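PDB 2RGQ: domain of Unknown Function with a Cystatin-Like Fold from Nostoc punctiforme, which is of unknown function but adopts the cystatin-like fold of SnoaL-like domains in the NTF2 clan. Local coordinates for residues A60-D63 against T64-G68; E26-E29 against N30-T34. One frame throughout, in Å; residues are numbered along the deposited sequence.

Contact 1. Residues A60-D63 against T64-G68; sequences AMLD and TFARG
The last turn of helix 51-66 widens here: Met61 O takes Phe65 N in a regular helical bond and also Ala66 N, at 2.8 Å, in a pi-type turn. The Phe65 bond is nearly straight. The Ala66 donor stands 36° out of the carbonyl plane. One step earlier Ala60 O is also gripped twice, by Thr64 N and by Thr64 OG1, from opposite faces of its plane. The hydroxyl bond, Thr64 OG1 to Ala60 O, measures 2.8 Å. It depends on OG1 sitting between the backbone N and the carbonyl carbon of Thr64 (chi1 55°). This is a side chain bonding back into its own helix. Consistent with the cone-like fold of the NTF2 clan, helix 51-66 leads directly into strand 69-80 of the sheet. The buried Met61, modelled as selenomethionine, meets the outer end of the Phe65 ring, Met61 CG lying 3.8 Å from Phe65 CZ. Trp45 touches both. Arg67, the first residue past the helix, folds its guanidinium back. Leu62 CB lies against one face of it, toward the rim, 3.6 Å from Arg67 NH2. Arg67 NH1 forms a salt bridge to Asp63 OD1 at 3.1 Å. The oxygen uses its anti lone pair and lies in the guanidinium plane. Arg67 NE forms a salt bridge with Glu26, so two carboxylates hold the group. Asp63 OD2 shares a hydrogen bond with a bound glycerol.

Contact 2. Residues E26-E29 against N30-T34; sequences EDVE and NYLAT
Asp27 is the N-cap of the short helix 28-32: Asn30 N donates to Asp27 OD1 at 3.2 Å, a nearly straight bond that meets the oxygen from well above the carboxylate plane. Asn30 ND2 bonds the other oxygen, Asp27 OD2, at 2.7 Å. It comes on the syn side but tilted out of the plane, and the bond is short but bent (141° at the hydrogen). The carboxylate and amide planes are 58° apart, so the two groups do not lie flat together. Asp27 CG is anti to its own N (chi1 -180°), which carries the carboxylate forward to the first turn. Just before this N-cap, Glu26 closes helix 6-25 in a Schellman motif. The tight part of the contact lies along Val28 and Leu32. Their side chains run side by side, with Val28 CG2 3.9 Å from Leu32 CD1. Leu32 CG packs 3.3 Å from Val28 O, which accepts from Leu32 N. The solvent side is looser: Glu29 is exposed, and its carboxylate turns to Arg55 in a salt bridge. Asn30 is exposed too, yet held by Asp27. At the far end Thr34 OG1 and Thr34 N both donate to Tyr31 O. The buried ring of Tyr31 meets Phe19, Phe35 and Phe58. Val28 and Leu32 rest on helix 51-66, Asn30 and Ala33 touch helix 6-25, and Thr34 joins Leu120 of strand 117-127 by a backbone bond.

Overall arrangement
Contact 2 comes first along the chain, at the link from helix 6-25 to the short helix 28-32. Contact 1 follows at the end of helix 51-66. Their centres are about 15 Å apart, yet they touch directly. Arg67 NE of contact 1 forms a salt bridge to Glu26 OE2 of contact 2 at 2.8 Å. Leu62 CD1 packs on Glu26 CG at 3.9 Å. These ties join the end of helix 51-66 to the end of helix 6-25. Met61 CE lies 3.3 Å from Tyr31 OH and so links contact 1 to helix 28-32. The function is unknown. The glycerol at Asp63, probably from the crystallisation liquor, is no firm evidence of a site.

Contact 1. Residues A60-D63 against T64-G68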
ATOM      1  N   ALA B  60      25.575  -3.262   4.955  1.00 10.83           N
ATOM      2  CA  ALA B  60      25.467  -4.258   6.038  1.00 10.92           C
ATOM      3  C   ALA B  60      24.108  -4.937   6.039  1.00 11.41           C
ATOM      4  O   ALA B  60      24.011  -6.157   6.099  1.00  9.29           O
ATOM      5  CB  ALA B  60      25.765  -3.603   7.393  1.00 11.68           C
HETATM    6  N   MSE B  61      23.038  -4.145   5.915  1.00 12.91           N
HETATM    7  CA  MSE B  61      21.689  -4.730   5.842  1.00 14.17           C
HETATM    8  C   MSE B  61      21.512  -5.570   4.612  1.00 13.37           C
HETATM    9  O   MSE B  61      20.996  -6.661   4.703  1.00 13.08           O
HETATM   10  CB  MSE B  61      20.611  -3.664   5.902  1.00 13.68           C
HETATM   11  CG  MSE B  61      20.574  -3.020   7.257  1.00 15.01           C
HETATM   12 SE   MSE B  61      19.124  -1.761   7.371  0.75 20.81          SE
HETATM   13  CE  MSE B  61      19.569  -0.519   5.937  1.00 18.43           C
ATOM     14  N   LEU B  62      21.938  -5.075   3.455  1.00 13.87           N
ATOM     15  CA  LEU B  62      21.861  -5.863   2.224  1.00 12.79           C
ATOM     16  C   LEU B  62      22.609  -7.196   2.356  1.00 14.50           C
ATOM     17  O   LEU B  62      22.088  -8.266   1.973  1.00 14.25           O
ATOM     18  CB  LEU B  62      22.383  -5.050   1.038  1.00 12.71           C
ATOM     19  CG  LEU B  62      21.461  -3.941   0.522  1.00 11.36           C
ATOM     20  CD1 LEU B  62      22.222  -2.920  -0.366  1.00 11.15           C
ATOM     21  CD2 LEU B  62      20.235  -4.498  -0.255  1.00 12.33           C
ATOM     22  N   ASP B  63      23.792  -7.144   2.966  1.00 14.52           N
ATOM     23  CA  ASP B  63      24.616  -8.334   3.141  1.00 15.44           C
ATOM     24  C   ASP B  63      24.046  -9.366   4.116  1.00 18.20           C
ATOM     25  O   ASP B  63      24.339 -10.560   3.986  1.00 19.43           O
ATOM     26  CB  ASP B  63      25.988  -7.946   3.704  1.00 14.77           C
ATOM     27  CG  ASP B  63      26.830  -7.102   2.769  1.00 16.21           C
ATOM     28  OD1 ASP B  63      26.536  -6.998   1.556  1.00 14.58           O
ATOM     29  OD2 ASP B  63      27.827  -6.531   3.276  1.00 16.57           O
ATOM     30  N   THR B  64      23.329  -8.908   5.137  1.00 18.17           N
ATOM     31  CA  THR B  64      22.830  -9.790   6.193  1.00 19.65           C
ATOM     32  C   THR B  64      21.415 -10.293   5.927  1.00 19.64           C
ATOM     33  O   THR B  64      21.133 -11.465   6.145  1.00 20.89           O
ATOM     34  CB  THR B  64      22.949  -9.113   7.588  1.00 19.89           C
ATOM     35  OG1 THR B  64      22.299  -7.851   7.591  1.00 23.40           O
ATOM     36  CG2 THR B  64      24.378  -8.857   7.926  1.00 21.69           C
ATOM     37  N   PHE B  65      20.526  -9.437   5.433  1.00 18.49           N
ATOM     38  CA  PHE B  65      19.148  -9.868   5.189  1.00 18.71           C
ATOM     39  C   PHE B  65      18.326  -9.155   4.123  1.00 17.06           C
ATOM     40  O   PHE B  65      17.340  -9.734   3.686  1.00 19.56           O
ATOM     41  CB  PHE B  65      18.332  -9.806   6.511  1.00 19.76           C
ATOM     42  CG  PHE B  65      18.371  -8.460   7.195  1.00 21.85           C
ATOM     43  CD1 PHE B  65      17.542  -7.419   6.800  1.00 24.07           C
ATOM     44  CD2 PHE B  65      19.234  -8.241   8.254  1.00 22.89           C
ATOM     45  CE1 PHE B  65      17.599  -6.177   7.441  1.00 25.06           C
ATOM     46  CE2 PHE B  65      19.297  -7.006   8.896  1.00 23.68           C
ATOM     47  CZ  PHE B  65      18.486  -5.982   8.495  1.00 23.14           C
ATOM     48  N   ALA B  66      18.718  -7.956   3.673  1.00 14.06           N
ATOM     49  CA  ALA B  66      17.833  -7.137   2.860  1.00 12.73           C
ATOM     50  C   ALA B  66      17.950  -7.260   1.335  1.00 10.53           C
ATOM     51  O   ALA B  66      17.105  -6.730   0.613  1.00 13.31           O
ATOM     52  CB  ALA B  66      17.977  -5.625   3.312  1.00 12.90           C
ATOM     53  N   ARG B  67      18.966  -7.966   0.836  1.00 11.95           N
ATOM     54  CA  ARG B  67      19.182  -8.128  -0.594  1.00 11.64           C
ATOM     55  C   ARG B  67      18.224  -9.121  -1.263  1.00 12.46           C
ATOM     56  O   ARG B  67      17.880 -10.133  -0.700  1.00 13.05           O
ATOM     57  CB  ARG B  67      20.647  -8.549  -0.858  1.00 11.96           C
ATOM     58  CG  ARG B  67      21.027  -8.795  -2.314  1.00 13.29           C
ATOM     59  CD  ARG B  67      22.538  -8.877  -2.543  1.00 14.14           C
ATOM     60  NE  ARG B  67      23.236  -7.583  -2.450  1.00 16.35           N
ATOM     61  CZ  ARG B  67      24.069  -7.177  -1.485  1.00 16.63           C
ATOM     62  NH1 ARG B  67      24.392  -7.937  -0.459  1.00 16.86           N
ATOM     63  NH2 ARG B  67      24.626  -5.965  -1.565  1.00 16.37           N
ATOM     64  N   GLY B  68      17.829  -8.814  -2.484  1.00 10.54           N
ATOM     65  CA  GLY B  68      17.015  -9.720  -3.276  1.00 11.81           C
ATOM     66  C   GLY B  68      15.553  -9.798  -2.917  1.00 11.62           C
ATOM     67  O   GLY B  68      14.902 -10.842  -3.194  1.00 11.68           O
TER

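Contact 2. Residues E26-E29 against N30-T34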
ATOM      1  N   GLU B  26      19.573  -1.246  -4.511  1.00 14.38           N
ATOM      2  CA  GLU B  26      20.914  -1.086  -3.973  1.00 14.83           C
ATOM      3  C   GLU B  26      21.506   0.266  -4.436  1.00 15.04           C
ATOM      4  O   GLU B  26      22.697   0.366  -4.701  1.00 16.40           O
ATOM      5  CB  GLU B  26      21.837  -2.277  -4.297  1.00 16.00           C
ATOM      6  CG  GLU B  26      21.154  -3.603  -4.077  1.00 15.71           C
ATOM      7  CD  GLU B  26      22.090  -4.790  -4.043  1.00 18.25           C
ATOM      8  OE1 GLU B  26      23.321  -4.601  -4.044  1.00 18.32           O
ATOM      9  OE2 GLU B  26      21.567  -5.931  -4.013  1.00 19.27           O
ATOM     10  N   ASP B  27      20.636   1.280  -4.524  1.00 13.43           N
ATOM     11  CA  ASP B  27      20.951   2.642  -4.943  1.00 14.85           C
ATOM     12  C   ASP B  27      21.243   3.428  -3.679  1.00 12.13           C
ATOM     13  O   ASP B  27      20.324   4.046  -3.069  1.00 11.99           O
ATOM     14  CB  ASP B  27      19.743   3.219  -5.716  1.00 16.11           C
ATOM     15  CG  ASP B  27      19.954   4.645  -6.209  1.00 17.65           C
ATOM     16  OD1 ASP B  27      20.909   5.360  -5.824  1.00 18.45           O
ATOM     17  OD2 ASP B  27      19.098   5.085  -6.986  1.00 21.17           O
ATOM     18  N   VAL B  28      22.491   3.390  -3.240  1.00 12.38           N
ATOM     19  CA  VAL B  28      22.826   4.041  -1.950  1.00 10.84           C
ATOM     20  C   VAL B  28      22.593   5.569  -1.957  1.00 11.62           C
ATOM     21  O   VAL B  28      22.186   6.125  -0.938  1.00 10.58           O
ATOM     22  CB  VAL B  28      24.243   3.678  -1.420  1.00 11.48           C
ATOM     23  CG1 VAL B  28      25.355   4.293  -2.292  1.00 11.23           C
ATOM     24  CG2 VAL B  28      24.361   4.104   0.018  1.00 11.06           C
ATOM     25  N   GLU B  29      22.792   6.254  -3.096  1.00 11.67           N
ATOM     26  CA  GLU B  29      22.610   7.727  -3.104  1.00 13.09           C
ATOM     27  C   GLU B  29      21.168   8.159  -2.907  1.00 14.50           C
ATOM     28  O   GLU B  29      20.919   9.087  -2.139  1.00 14.38           O
ATOM     29  CB  GLU B  29      23.199   8.405  -4.364  1.00 12.94           C
ATOM     30  CG  GLU B  29      24.687   8.184  -4.552  1.00 14.97           C
ATOM     31  CD  GLU B  29      25.562   8.704  -3.398  1.00 16.60           C
ATOM     32  OE1 GLU B  29      25.344   9.793  -2.863  1.00 19.22           O
ATOM     33  OE2 GLU B  29      26.514   8.007  -3.033  1.00 19.82           O
ATOM     34  N   ASN B  30      20.229   7.477  -3.568  1.00 14.21           N
ATOM     35  CA  ASN B  30      18.804   7.802  -3.376  1.00 15.96           C
ATOM     36  C   ASN B  30      18.297   7.355  -2.026  1.00 13.49           C
ATOM     37  O   ASN B  30      17.396   7.980  -1.506  1.00 13.86           O
ATOM     38  CB  ASN B  30      17.967   7.291  -4.527  1.00 18.31           C
ATOM     39  CG  ASN B  30      18.094   8.220  -5.742  1.00 22.30           C
ATOM     40  OD1 ASN B  30      18.201   9.465  -5.585  1.00 26.73           O
ATOM     41  ND2 ASN B  30      18.133   7.650  -6.921  1.00 21.51           N
ATOM     42  N   TYR B  31      18.902   6.298  -1.464  1.00 10.29           N
ATOM     43  CA  TYR B  31      18.629   5.897  -0.100  1.00 10.61           C
ATOM     44  C   TYR B  31      19.031   7.009   0.878  1.00 10.59           C
ATOM     45  O   TYR B  31      18.196   7.458   1.718  1.00  9.42           O
ATOM     46  CB  TYR B  31      19.372   4.607   0.232  1.00 11.11           C
ATOM     47  CG  TYR B  31      19.288   4.150   1.687  1.00 10.76           C
ATOM     48  CD1 TYR B  31      18.225   3.362   2.136  1.00 12.27           C
ATOM     49  CD2 TYR B  31      20.320   4.456   2.595  1.00 10.85           C
ATOM     50  CE1 TYR B  31      18.171   2.884   3.431  1.00 11.20           C
ATOM     51  CE2 TYR B  31      20.275   4.011   3.905  1.00 11.49           C
ATOM     52  CZ  TYR B  31      19.187   3.207   4.332  1.00 13.14           C
ATOM     53  OH  TYR B  31      19.078   2.712   5.621  1.00 12.65           O
ATOM     54  N   LEU B  32      20.260   7.483   0.734  1.00 10.18           N
ATOM     55  CA  LEU B  32      20.801   8.493   1.650  1.00 10.69           C
ATOM     56  C   LEU B  32      20.055   9.813   1.595  1.00 11.56           C
ATOM     57  O   LEU B  32      19.910  10.461   2.602  1.00 11.40           O
ATOM     58  CB  LEU B  32      22.310   8.700   1.409  1.00 11.57           C
ATOM     59  CG  LEU B  32      23.208   7.542   1.843  1.00  9.65           C
ATOM     60  CD1 LEU B  32      24.661   7.775   1.266  1.00 10.66           C
ATOM     61  CD2 LEU B  32      23.170   7.284   3.395  1.00 12.39           C
ATOM     62  N   ALA B  33      19.536  10.151   0.416  1.00 11.35           N
ATOM     63  CA  ALA B  33      18.757  11.385   0.189  1.00 11.13           C
ATOM     64  C   ALA B  33      17.487  11.509   1.033  1.00 11.03           C
ATOM     65  O   ALA B  33      16.946  12.620   1.225  1.00 12.19           O
ATOM     66  CB  ALA B  33      18.387  11.440  -1.275  1.00 13.23           C
ATOM     67  N   THR B  34      16.939  10.361   1.439  1.00 11.73           N
ATOM     68  CA  THR B  34      15.733  10.329   2.293  1.00 12.26           C
ATOM     69  C   THR B  34      16.016  10.762   3.738  1.00 11.58           C
ATOM     70  O   THR B  34      15.087  11.135   4.444  1.00 10.61           O
ATOM     71  CB  THR B  34      15.067   8.916   2.328  1.00 12.16           C
ATOM     72  OG1 THR B  34      15.868   7.997   3.089  1.00 10.77           O
ATOM     73  CG2 THR B  34      14.803   8.404   0.903  1.00 11.78           C
TER